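Local coordinates for protein AceL NrdHF-1-1 Intein (Metagenome, PDB 6ZGQ) that belongs to the class 3 split inteins, which excise themselves from a precursor and join the flanking protein segments, here as a splice-inactive variant, at residues 36-41 and 137-142. Residues are numbered along the deposited sequence; the frame is centred on the assembly and turned at random.
Sequences DMNTKD and PGKSFV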
ATOM      1  N   ASP A  36       7.987  -8.545  -3.982  1.00 14.17           N
ATOM      2  CA  ASP A  36       8.558  -9.516  -3.035  1.00 15.91           C
ATOM      3  C   ASP A  36       9.546  -8.772  -2.128  1.00 16.50           C
ATOM      4  O   ASP A  36      10.507  -8.182  -2.631  1.00 18.68           O
ATOM      5  CB  ASP A  36       9.227 -10.677  -3.774  1.00 17.73           C
ATOM      6  CG  ASP A  36       9.728 -11.742  -2.830  1.00 22.03           C
ATOM      7  OD1 ASP A  36      10.799 -11.529  -2.226  1.00 25.05           O
ATOM      8  OD2 ASP A  36       9.031 -12.765  -2.669  1.00 23.16           O
ATOM      9  N   MET A  37       9.277  -8.771  -0.815  1.00 15.90           N
ATOM     10  CA  MET A  37      10.066  -8.009   0.168  1.00 16.25           C
ATOM     11  C   MET A  37      11.490  -8.558   0.299  1.00 19.02           C
ATOM     12  O   MET A  37      12.407  -7.791   0.607  1.00 20.70           O
ATOM     13  CB  MET A  37       9.386  -8.015   1.540  1.00 15.13           C
ATOM     14  CG  MET A  37       8.136  -7.158   1.616  1.00 14.59           C
ATOM     15  SD  MET A  37       7.316  -7.360   3.204  1.00 17.20           S
ATOM     16  CE  MET A  37       8.396  -6.402   4.265  1.00 17.67           C
ATOM     17  N   ASN A  38      11.660  -9.867   0.067  1.00 20.79           N
ATOM     18  CA  ASN A  38      12.962 -10.549   0.192  1.00 23.07           C
ATOM     19  C   ASN A  38      13.852 -10.323  -1.043  1.00 23.40           C
ATOM     20  O   ASN A  38      15.068 -10.149  -0.884  1.00 22.47           O
ATOM     21  CB  ASN A  38      12.785 -12.056   0.453  1.00 26.98           C
ATOM     22  CG  ASN A  38      12.062 -12.350   1.759  1.00 28.97           C
ATOM     23  OD1 ASN A  38      12.210 -11.624   2.742  1.00 33.46           O
ATOM     24  ND2 ASN A  38      11.282 -13.425   1.775  1.00 32.09           N
ATOM     25  N   THR A  39      13.246 -10.311  -2.242  1.00 24.11           N
ATOM     26  CA  THR A  39      13.977 -10.278  -3.524  1.00 25.25           C
ATOM     27  C   THR A  39      13.901  -8.915  -4.241  1.00 26.42           C
ATOM     28  O   THR A  39      14.735  -8.655  -5.107  1.00 26.60           O
ATOM     29  CB  THR A  39      13.474 -11.381  -4.489  1.00 26.40           C
ATOM     30  OG1 THR A  39      12.141 -11.080  -4.905  1.00 25.73           O
ATOM     31  CG2 THR A  39      13.501 -12.766  -3.836  1.00 27.39           C
ATOM     32  N   LYS A  40      12.921  -8.073  -3.872  1.00 22.44           N
ATOM     33  CA  LYS A  40      12.646  -6.757  -4.504  1.00 23.66           C
ATOM     34  C   LYS A  40      12.176  -6.898  -5.955  1.00 20.93           C
ATOM     35  O   LYS A  40      12.247  -5.921  -6.709  1.00 22.17           O
ATOM     36  CB  LYS A  40      13.870  -5.824  -4.471  1.00 23.69           C
ATOM     37  CG  LYS A  40      14.283  -5.315  -3.099  1.00 22.79           C
ATOM     38  CD  LYS A  40      15.547  -4.473  -3.206  1.00 28.41           C
ATOM     39  CE  LYS A  40      15.838  -3.689  -1.937  1.00 31.07           C
ATOM     40  NZ  LYS A  40      17.058  -2.853  -2.099  1.00 32.33           N
ATOM     41  N   ASP A  41      11.705  -8.096  -6.327  1.00 18.87           N
ATOM     42  CA  ASP A  41      11.186  -8.388  -7.679  1.00 18.27           C
ATOM     43  C   ASP A  41       9.671  -8.158  -7.719  1.00 15.18           C
ATOM     44  O   ASP A  41       8.989  -8.447  -6.728  1.00 15.27           O
ATOM     45  CB  ASP A  41      11.464  -9.841  -8.080  1.00 20.03           C
ATOM     46  CG  ASP A  41      12.939 -10.122  -8.320  1.00 24.98           C
ATOM     47  OD1 ASP A  41      13.700  -9.174  -8.594  1.00 27.50           O
ATOM     48  OD2 ASP A  41      13.324 -11.300  -8.222  1.00 28.38           O
ATOM     49  N   PRO A 137       1.664 -13.723  -1.698  1.00 12.60           N
ATOM     50  CA  PRO A 137       2.908 -14.378  -1.261  1.00 12.75           C
ATOM     51  C   PRO A 137       4.094 -13.443  -0.950  1.00 12.90           C
ATOM     52  O   PRO A 137       4.825 -13.687   0.007  1.00 13.82           O
ATOM     53  CB  PRO A 137       3.253 -15.272  -2.452  1.00 13.25           C
ATOM     54  CG  PRO A 137       1.925 -15.628  -3.037  1.00 13.20           C
ATOM     55  CD  PRO A 137       1.082 -14.389  -2.881  1.00 12.33           C
ATOM     56  N   GLY A 138       4.274 -12.397  -1.758  1.00 12.47           N
ATOM     57  CA  GLY A 138       5.381 -11.441  -1.607  1.00 12.27           C
ATOM     58  C   GLY A 138       5.204 -10.503  -0.419  1.00 12.64           C
ATOM     59  O   GLY A 138       6.150  -9.791  -0.068  1.00 14.41           O
ATOM     60  N   LYS A 139       3.992 -10.490   0.157  1.00 12.57           N
ATOM     61  CA  LYS A 139       3.628  -9.759   1.394  1.00 11.83           C
ATOM     62  C   LYS A 139       3.457  -8.254   1.165  1.00 10.15           C
ATOM     63  O   LYS A 139       3.294  -7.511   2.140  1.00  9.40           O
ATOM     64  CB  LYS A 139       4.644  -9.999   2.525  1.00 13.76           C
ATOM     65  CG  LYS A 139       4.847 -11.457   2.934  1.00 16.38           C
ATOM     66  CD  LYS A 139       5.774 -11.602   4.142  1.00 20.14           C
ATOM     67  CE  LYS A 139       7.219 -11.191   3.872  1.00 23.99           C
ATOM     68  NZ  LYS A 139       7.956 -12.125   2.974  1.00 27.86           N
ATOM     69  N   SER A 140       3.490  -7.815  -0.100  1.00  9.93           N
ATOM     70  CA  SER A 140       3.232  -6.411  -0.480  1.00 10.14           C
ATOM     71  C   SER A 140       2.802  -6.347  -1.948  1.00  9.94           C
ATOM     72  O   SER A 140       3.162  -7.246  -2.721  1.00 10.45           O
ATOM     73  CB  SER A 140       4.461  -5.539  -0.227  1.00  9.77           C
ATOM     74  OG  SER A 140       5.409  -5.657  -1.275  1.00 10.33           O
ATOM     75  N   PHE A 141       2.034  -5.312  -2.311  1.00  9.93           N
ATOM     76  CA  PHE A 141       1.502  -5.135  -3.681  1.00  9.67           C
ATOM     77  C   PHE A 141       1.411  -3.645  -4.032  1.00  8.69           C
ATOM     78  O   PHE A 141       1.597  -2.795  -3.157  1.00  8.36           O
ATOM     79  CB  PHE A 141       0.156  -5.867  -3.855  1.00 10.38           C
ATOM     80  CG  PHE A 141      -0.917  -5.434  -2.886  1.00 10.98           C
ATOM     81  CD1 PHE A 141      -1.706  -4.331  -3.157  1.00 12.22           C
ATOM     82  CD2 PHE A 141      -1.130  -6.129  -1.705  1.00 12.84           C
ATOM     83  CE1 PHE A 141      -2.689  -3.926  -2.269  1.00 10.37           C
ATOM     84  CE2 PHE A 141      -2.109  -5.729  -0.816  1.00 11.14           C
ATOM     85  CZ  PHE A 141      -2.884  -4.622  -1.094  1.00 11.28           C
ATOM     86  N   VAL A 142       1.164  -3.349  -5.313  1.00  7.55           N
ATOM     87  CA  VAL A 142       1.197  -1.981  -5.859  1.00  7.15           C
ATOM     88  C   VAL A 142      -0.231  -1.420  -5.895  1.00  7.44           C
ATOM     89  O   VAL A 142      -1.149  -2.092  -6.386  1.00  7.57           O
ATOM     90  CB  VAL A 142       1.871  -1.949  -7.266  1.00  6.01           C
ATOM     91  CG1 VAL A 142       1.908  -0.544  -7.860  1.00  6.02           C
ATOM     92  CG2 VAL A 142       3.290  -2.494  -7.189  1.00  5.28           C
TER
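Met37 and Lys139 meet because each carries CG anti to its carbonyl carbon, and Lys139 then bends at chi3 (-67°), which sets CE beside the thioether, and at chi4, which turns NZ toward Asn38. The two side chains cross at about a right angle, with SD of Met37 3.8 Å from CB of Lys139 and about as close to its CE. NZ of Lys139 comes to 3.8 Å from ND2 of Asn38 without a hydrogen bond. The backbone N of Met37 gives a weak hydrogen bond, 3.4 Å long, to the carbonyl O of Gly138.

The loop that supplies Met37 connects strands 32-35 and 42-45 and illustrates an Asx motif; in an all-beta chain consistent with the Hint (Hedgehog/intein) fold, the contact joins it to the lead-in of strand 140-144. With CG of Asp36 anti to its backbone N (chi1 -176°), OD1 accepts from the backbone N of Thr39 at 2.7 Å through its anti lone pair, and more weakly from N of Asn38 and OG1 of Thr39. An alanine at Asp36 would probably leave those donors without their shared acceptor and the turn that presents Met37 less firmly fixed. CB of Asp36 points away from residues 137-142, and of its carboxylate OD2 comes nearest, 4.0 Å from CA of Gly138. NZ of Lys139, 5.8 Å from OD2 of Asp36, is too far for a salt bridge, though the opposite charges would probably still attract weakly.

OG of Ser140 approaches CG of Met37 to 4.2 Å but hydrogen-bonds to O of Phe35; Arg75 and Ile77 also touch Met37.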